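Local coordinates for arabinan endo-1,5-alpha-l-arabinosidase A (Cellvibrio cellulosa, PDB 1GYD), which cleaves the alpha-1,5 linkages between arabinofuranosyl units of linear arabinan, releasing almost exclusively arabinotriose during plant cell wall breakdown, at residues A[249-254]-A[304-309]; A[124-129]-A[188-193]; A[54-59]-A[79-84]. All blocks are in the same frame, centred on the assembly; numbering follows the deposited sequence.

Contact 1 (A[249-254]-A[304-309]); sequences KGNKRW and KELDSY
W254 reaches across to L306 and D307, and its indole meets both residues. From CB the chain turns beside the backbone N (chi1 -56°), which brings CG within 4.1 Å of L306 CB. CD1 comes closer, at 3.6 Å from the same L306 CB. That methylene lies over one face of the five-membered ring, 3.8 Å from its centroid, a CH-pi contact made while the two side chains slide past each other in opposite directions. At NE1 the contact becomes polar: the N-H donates to D307 OD1 (2.9 Å) almost straight, at 167°, and nearly in the ring plane, whereas the oxygen receives it from above its carboxylate plane. Farther along the benzo ring, CZ2 lies 3.1 Å from L306 O, whose hydrogen bond comes from K287 NZ.

The same carboxylate ties down R253. NH1 bonds to D307 OD2 at 3.0 Å, close to linear, on the syn side but tilted out of the carboxylate plane, and completes the salt bridge with a weak bond to OD1. The guanidinium gets there through bends at chi2 and chi3. OD1 of D307 thus meets two N-H groups, indole and guanidinium. N251 OD1, off one face of that guanidinium, accepts from R253 N (2.9 Å), an Asx turn, and from W254 N, an Asx motif, and so fixes the loop that presents both side chains.

The short helix 305-308 is thereby fastened to the loop joining strands 245-248 and 254-265, while W254 also packs on K287 of strand 283-293 and on A275 and E277 of strand 268-277.

Contact 2 (A[124-129]-A[188-193]); sequences AIDPAI and IEAPFI
D126 O accepts from water 1 at 2.9 Å, and this water lies between D126 O and P191 O; its separation from P191 O, 2.5 Å, is too short to be relied on, so the bond on that side is doubtful. The same carbonyl of D126 rests on the proline ring, with D126 O 3.7 Å from P191 CD. Farther along both segments, water 2 makes a second bridge, accepting from I193 N (3.1 Å) and bonding to I129 O. It sits over the centre of one face of the F192 ring. No direct hydrogen bond joins the segments, so any polar link between their backbones runs through water.

Van der Waals contacts accompany the waters. A128 CB points at the other strand and meets P191 O at 3.4 Å and F192 CD2 at 4.0 Å. The phenyl group is brought there with CG anti to the backbone N (chi1 -166°). D126 CB lies 4.0 Å from A190 CA, and its carboxylate heads for the E189 side: D126 OD2 and E189 OE1 come within 4.5 Å of each other without touching. Both oxygens of E189, the probable proton donor, are held from outside, OE1 by S143 and OE2 by Y217. D126 also packs on H259, a likely calcium ligand.

From D126 and A190 onward the two backbones repeat one conformation. These two residues, each just before a proline, have positive phi (76° and 73°), and the register D126-A190, A128-F192 advances in the same direction in both. Such side-by-side, equally directed strands, 128-131 and 188-196, each the first of its antiparallel sheet and close to the chain centre, are the innermost strands of neighbouring blades in a five-bladed beta-propeller, here leading into the family 43 active site.

Contact 3 (A[54-59]-A[79-84]); sequences SPSFDG and VSAFGK
S54 bonds to S80 at one end of a propeller blade, so that a type I turn from S54 to F57 meets the residue leading into a type II turn, A81 to K84. The polar contact is a single hydrogen bond: S54 OG, anti to its backbone N (chi1 170°), donates to S80 O at 2.9 Å. It comes from above the carbonyl plane, 68° out of it, and so uses neither lone pair. The S80 hydroxyl is hydrogen-bonded to the S87 hydroxyl.

Apolar contact gathers on V79. Its CG1 lies 4.0 Å from S54 CB and 4.1 Å from F57 CD1, the phenyl and valine side chains crossing at about a right angle. The F57 ring also presents its edge to S80 O, while A50 of helix 50-53 packs on both F57 and V79.

D58 and G59 follow the first turn, and G83 and K84 lie in the second; all four are probable substrate-binding residues, so the contact probably helps to place two pieces of the binding surface relative to one another. From the start of the second turn, the A81 methyl sits against two serine hydroxyls, with A81 CB 3.5 Å from S54 OG and 3.7 Å from S56 OG.

Overall arrangement
Along the chain the contacts follow one another in series, contact 3 first, then contact 2, then contact 1. Contacts 2 and 3 have centres 18 Å apart and touch directly, I125 CG2 packing on S80 CB at 3.6 Å; contact 1 lies apart, its centre 23 Å from that of contact 2 and 31 Å from that of contact 3. Contact 3 belongs to the sheet containing strands 60-69 and 72-79, contact 2 joins the inner strands of the next two sheets, and contact 1 fastens the loop entering the sheet begun by 254-265 to helix 305-308. Contact 2 thus lies near the propeller's centre, 5 Å from it, with contacts 3 and 1 well out, at 18 and 20 Å.

Contact 1 (A[249-254]-A[304-309])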
# COMPACT_ATOMS: atom_id res chain seq x y z
N LYS A 249 -3.95 -15.54 -6.14
CA LYS A 249 -2.80 -16.15 -5.49
C LYS A 249 -1.76 -16.63 -6.51
O LYS A 249 -2.03 -16.69 -7.72
CB LYS A 249 -3.20 -17.29 -4.55
CG LYS A 249 -3.75 -18.55 -5.21
CD LYS A 249 -4.08 -19.60 -4.14
CE LYS A 249 -4.23 -21.00 -4.73
NZ LYS A 249 -5.54 -21.18 -5.40
N GLY A 250 -0.58 -16.96 -5.99
CA GLY A 250 0.52 -17.43 -6.80
C GLY A 250 0.37 -18.83 -7.38
O GLY A 250 -0.64 -19.51 -7.17
N ASN A 251 1.39 -19.25 -8.13
CA ASN A 251 1.49 -20.58 -8.74
C ASN A 251 2.98 -21.04 -8.73
O ASN A 251 3.78 -20.45 -8.01
CB ASN A 251 0.88 -20.57 -10.16
CG ASN A 251 1.45 -19.46 -11.04
OD1 ASN A 251 2.67 -19.31 -11.16
ND2 ASN A 251 0.58 -18.70 -11.69
N LYS A 252 3.35 -22.06 -9.51
CA LYS A 252 4.74 -22.55 -9.53
C LYS A 252 5.74 -21.50 -10.01
O LYS A 252 6.93 -21.55 -9.68
CB LYS A 252 4.91 -23.73 -10.50
CG LYS A 252 4.09 -24.98 -10.23
CD LYS A 252 4.28 -25.96 -11.39
CE LYS A 252 3.46 -27.24 -11.25
NZ LYS A 252 3.85 -28.22 -12.30
N ARG A 253 5.25 -20.59 -10.84
CA ARG A 253 6.09 -19.61 -11.51
C ARG A 253 6.18 -18.30 -10.70
O ARG A 253 7.21 -17.63 -10.75
CB ARG A 253 5.56 -19.35 -12.93
CG ARG A 253 6.39 -20.01 -14.08
CD ARG A 253 5.76 -21.22 -14.82
NE ARG A 253 4.30 -21.32 -14.77
CZ ARG A 253 3.45 -20.40 -15.24
NH1 ARG A 253 3.90 -19.29 -15.80
NH2 ARG A 253 2.14 -20.59 -15.13
N TRP A 254 5.11 -17.97 -9.98
CA TRP A 254 5.05 -16.78 -9.14
C TRP A 254 4.69 -17.16 -7.71
O TRP A 254 3.51 -17.29 -7.37
CB TRP A 254 4.02 -15.79 -9.68
CG TRP A 254 4.32 -15.44 -11.07
CD1 TRP A 254 3.77 -15.98 -12.18
CD2 TRP A 254 5.29 -14.50 -11.51
NE1 TRP A 254 4.33 -15.43 -13.31
CE2 TRP A 254 5.28 -14.52 -12.93
CE3 TRP A 254 6.18 -13.64 -10.87
CZ2 TRP A 254 6.11 -13.71 -13.71
CZ3 TRP A 254 7.02 -12.83 -11.65
CH2 TRP A 254 6.97 -12.87 -13.06
N LYS A 304 -3.00 -15.34 -15.54
CA LYS A 304 -2.09 -15.50 -16.67
C LYS A 304 -1.35 -14.20 -17.01
O LYS A 304 -0.27 -14.25 -17.60
CB LYS A 304 -2.84 -16.03 -17.90
CG LYS A 304 -3.03 -17.55 -17.93
CD LYS A 304 -4.49 -17.99 -18.15
CE LYS A 304 -5.14 -17.39 -19.39
NZ LYS A 304 -6.62 -17.71 -19.48
N GLU A 305 -1.91 -13.05 -16.62
CA GLU A 305 -1.27 -11.74 -16.80
C GLU A 305 -0.03 -11.52 -15.92
O GLU A 305 0.72 -10.58 -16.15
CB GLU A 305 -2.27 -10.60 -16.61
CG GLU A 305 -3.17 -10.40 -17.83
CD GLU A 305 -4.29 -9.40 -17.62
OE1 GLU A 305 -4.26 -8.66 -16.62
OE2 GLU A 305 -5.20 -9.35 -18.46
N LEU A 306 0.15 -12.37 -14.92
CA LEU A 306 1.41 -12.46 -14.19
C LEU A 306 2.55 -12.78 -15.17
O LEU A 306 3.67 -12.32 -15.00
CB LEU A 306 1.33 -13.52 -13.08
CG LEU A 306 0.33 -13.26 -11.95
CD1 LEU A 306 0.15 -14.52 -11.09
CD2 LEU A 306 0.77 -12.05 -11.10
N ASP A 307 2.24 -13.57 -16.20
CA ASP A 307 3.21 -13.88 -17.28
C ASP A 307 3.20 -12.87 -18.44
O ASP A 307 4.25 -12.46 -18.89
CB ASP A 307 2.95 -15.27 -17.86
CG ASP A 307 2.93 -16.35 -16.80
OD1 ASP A 307 3.91 -16.46 -16.04
OD2 ASP A 307 1.98 -17.14 -16.66
N SER A 308 2.02 -12.49 -18.93
CA SER A 308 1.90 -11.65 -20.13
C SER A 308 2.30 -10.18 -19.90
O SER A 308 2.76 -9.51 -20.83
CB SER A 308 0.49 -11.74 -20.73
OG SER A 308 -0.48 -10.98 -20.01
N TYR A 309 2.13 -9.68 -18.68
CA TYR A 309 2.69 -8.37 -18.31
C TYR A 309 4.19 -8.51 -18.06
O TYR A 309 4.63 -9.19 -17.14
CB TYR A 309 2.02 -7.73 -17.07
CG TYR A 309 2.57 -6.32 -16.84
CD1 TYR A 309 2.04 -5.21 -17.51
CD2 TYR A 309 3.69 -6.12 -16.01
CE1 TYR A 309 2.57 -3.93 -17.33
CE2 TYR A 309 4.21 -4.84 -15.82
CZ TYR A 309 3.66 -3.75 -16.48
OH TYR A 309 4.19 -2.49 -16.30

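Contact 2 (A[124-129]-A[188-193])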
# COMPACT_ATOMS: atom_id res chain seq x y z
N ALA A 124 2.35 1.03 12.61
CA ALA A 124 2.16 2.21 11.78
C ALA A 124 3.01 2.13 10.51
O ALA A 124 3.99 2.88 10.32
CB ALA A 124 2.49 3.44 12.57
N ILE A 125 2.62 1.19 9.66
CA ILE A 125 3.13 1.05 8.30
C ILE A 125 1.98 0.85 7.31
O ILE A 125 0.87 0.49 7.70
CB ILE A 125 4.17 -0.10 8.20
CG1 ILE A 125 3.54 -1.46 8.50
CG2 ILE A 125 5.36 0.16 9.11
CD1 ILE A 125 4.51 -2.67 8.22
N ASP A 126 2.26 1.11 6.04
CA ASP A 126 1.41 0.73 4.90
C ASP A 126 0.19 1.55 4.68
O ASP A 126 -0.91 1.02 4.60
CB ASP A 126 1.04 -0.74 4.98
CG ASP A 126 2.25 -1.55 5.14
OD1 ASP A 126 3.27 -0.99 5.54
OD2 ASP A 126 2.39 -2.69 4.88
N PRO A 127 0.41 2.85 4.54
CA PRO A 127 -0.69 3.78 4.30
C PRO A 127 -1.37 3.60 2.94
O PRO A 127 -0.75 3.18 1.96
CB PRO A 127 -0.00 5.16 4.38
CG PRO A 127 1.42 4.89 4.03
CD PRO A 127 1.72 3.52 4.57
N ALA A 128 -2.66 3.90 2.92
CA ALA A 128 -3.42 4.07 1.70
C ALA A 128 -4.42 5.16 1.95
O ALA A 128 -5.08 5.16 3.01
CB ALA A 128 -4.13 2.80 1.31
N ILE A 129 -4.54 6.09 1.00
CA ILE A 129 -5.41 7.24 1.17
C ILE A 129 -6.70 7.09 0.38
O ILE A 129 -6.66 6.77 -0.81
CB ILE A 129 -4.71 8.54 0.74
CG1 ILE A 129 -3.31 8.65 1.34
CG2 ILE A 129 -5.57 9.75 1.11
CD1 ILE A 129 -3.25 8.55 2.86
N ILE A 188 -1.63 -10.45 8.06
CA ILE A 188 -2.48 -9.55 7.29
C ILE A 188 -1.87 -8.14 7.30
O ILE A 188 -1.48 -7.64 8.35
CB ILE A 188 -3.89 -9.49 7.85
CG1 ILE A 188 -4.72 -8.44 7.13
CG2 ILE A 188 -3.92 -9.18 9.37
CD1 ILE A 188 -6.21 -8.59 7.41
N GLU A 189 -1.78 -7.55 6.13
CA GLU A 189 -1.19 -6.22 5.98
C GLU A 189 -1.61 -5.56 4.68
O GLU A 189 -2.20 -6.20 3.81
CB GLU A 189 0.33 -6.28 6.07
CG GLU A 189 1.01 -7.14 5.01
CD GLU A 189 2.50 -7.20 5.16
OE1 GLU A 189 3.00 -6.93 6.27
OE2 GLU A 189 3.18 -7.49 4.16
N ALA A 190 -1.35 -4.27 4.59
CA ALA A 190 -1.37 -3.52 3.34
C ALA A 190 -2.74 -3.27 2.79
O ALA A 190 -3.04 -3.69 1.69
CB ALA A 190 -0.49 -4.21 2.29
N PRO A 191 -3.57 -2.54 3.52
CA PRO A 191 -4.91 -2.25 3.02
C PRO A 191 -4.80 -1.37 1.79
O PRO A 191 -3.88 -0.58 1.67
CB PRO A 191 -5.57 -1.49 4.18
CG PRO A 191 -4.38 -0.86 4.90
CD PRO A 191 -3.30 -1.86 4.80
N PHE A 192 -5.71 -1.56 0.85
CA PHE A 192 -5.93 -0.60 -0.21
C PHE A 192 -7.43 -0.54 -0.48
O PHE A 192 -8.10 -1.56 -0.59
CB PHE A 192 -5.12 -0.92 -1.47
CG PHE A 192 -5.08 0.23 -2.44
CD1 PHE A 192 -6.12 0.46 -3.31
CD2 PHE A 192 -4.09 1.16 -2.36
CE1 PHE A 192 -6.14 1.58 -4.14
CE2 PHE A 192 -4.09 2.26 -3.19
CZ PHE A 192 -5.13 2.47 -4.08
N ILE A 193 -7.96 0.68 -0.49
CA ILE A 193 -9.37 0.93 -0.74
C ILE A 193 -9.61 1.66 -2.06
O ILE A 193 -9.04 2.71 -2.33
CB ILE A 193 -10.00 1.72 0.41
CG1 ILE A 193 -9.85 0.96 1.73
CG2 ILE A 193 -11.49 1.94 0.14
CD1 ILE A 193 -10.17 1.78 2.95
O HOH W 1 -1.41 -0.39 2.16
O HOH W 2 -6.84 3.55 -0.90

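Contact 3 (A[54-59]-A[79-84])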
# COMPACT_ATOMS: atom_id res chain seq x y z
N SER A 54 13.14 4.55 14.71
CA SER A 54 13.70 3.23 14.44
C SER A 54 15.19 3.34 14.38
O SER A 54 15.74 3.65 13.33
CB SER A 54 13.18 2.70 13.10
OG SER A 54 13.88 1.52 12.71
N PRO A 55 15.85 3.11 15.52
CA PRO A 55 17.31 3.26 15.65
C PRO A 55 18.15 2.51 14.61
O PRO A 55 19.20 3.02 14.15
CB PRO A 55 17.59 2.67 17.04
CG PRO A 55 16.32 2.80 17.80
CD PRO A 55 15.21 2.73 16.79
N SER A 56 17.69 1.33 14.23
CA SER A 56 18.40 0.44 13.31
C SER A 56 18.14 0.78 11.82
O SER A 56 18.71 0.17 10.91
CB SER A 56 17.94 -1.00 13.56
OG SER A 56 16.51 -1.09 13.39
N PHE A 57 17.27 1.77 11.60
CA PHE A 57 16.75 2.09 10.27
C PHE A 57 17.83 2.04 9.20
O PHE A 57 18.84 2.73 9.31
CB PHE A 57 16.12 3.48 10.28
CG PHE A 57 15.57 3.90 8.96
CD1 PHE A 57 14.51 3.21 8.40
CD2 PHE A 57 16.14 4.95 8.25
CE1 PHE A 57 14.01 3.57 7.17
CE2 PHE A 57 15.62 5.32 7.02
CZ PHE A 57 14.56 4.62 6.48
N ASP A 58 17.59 1.23 8.17
CA ASP A 58 18.62 0.92 7.16
C ASP A 58 18.65 1.86 5.94
O ASP A 58 19.44 1.65 5.04
CB ASP A 58 18.53 -0.55 6.71
CG ASP A 58 17.15 -0.93 6.21
OD1 ASP A 58 16.48 -0.07 5.64
OD2 ASP A 58 16.65 -2.07 6.34
N GLY A 59 17.82 2.90 5.93
CA GLY A 59 17.75 3.82 4.80
C GLY A 59 16.60 3.54 3.83
O GLY A 59 16.24 4.41 3.03
N VAL A 79 8.51 4.45 7.96
CA VAL A 79 9.74 4.17 8.67
C VAL A 79 9.42 3.08 9.66
O VAL A 79 8.43 3.18 10.41
CB VAL A 79 10.23 5.39 9.46
CG1 VAL A 79 11.39 5.01 10.33
CG2 VAL A 79 10.63 6.52 8.53
N SER A 80 10.23 2.03 9.68
CA SER A 80 10.01 0.93 10.58
C SER A 80 11.28 0.11 10.80
O SER A 80 12.39 0.50 10.38
CB SER A 80 8.86 0.05 10.04
OG SER A 80 8.60 -1.05 10.89
N ALA A 81 11.12 -0.98 11.55
CA ALA A 81 12.18 -1.99 11.72
C ALA A 81 11.59 -3.39 11.66
O ALA A 81 10.48 -3.67 12.16
CB ALA A 81 12.88 -1.79 13.04
N PHE A 82 12.36 -4.29 11.06
CA PHE A 82 11.89 -5.65 10.81
C PHE A 82 11.46 -6.33 12.10
O PHE A 82 12.19 -6.32 13.09
CB PHE A 82 13.00 -6.50 10.15
CG PHE A 82 12.56 -7.90 9.81
CD1 PHE A 82 11.39 -8.11 9.08
CD2 PHE A 82 13.28 -9.01 10.26
CE1 PHE A 82 10.95 -9.40 8.78
CE2 PHE A 82 12.86 -10.31 9.96
CZ PHE A 82 11.69 -10.50 9.22
N GLY A 83 10.25 -6.90 12.08
CA GLY A 83 9.75 -7.70 13.17
C GLY A 83 9.29 -6.90 14.37
O GLY A 83 8.96 -7.49 15.39
N LYS A 84 9.22 -5.58 14.23
CA LYS A 84 8.88 -4.67 15.31
C LYS A 84 7.81 -3.67 14.90
O LYS A 84 7.56 -3.44 13.71
CB LYS A 84 10.11 -3.87 15.74
CG LYS A 84 11.22 -4.69 16.37
CD LYS A 84 12.33 -3.78 16.89
CE LYS A 84 13.68 -4.49 16.96
NZ LYS A 84 13.63 -5.67 17.86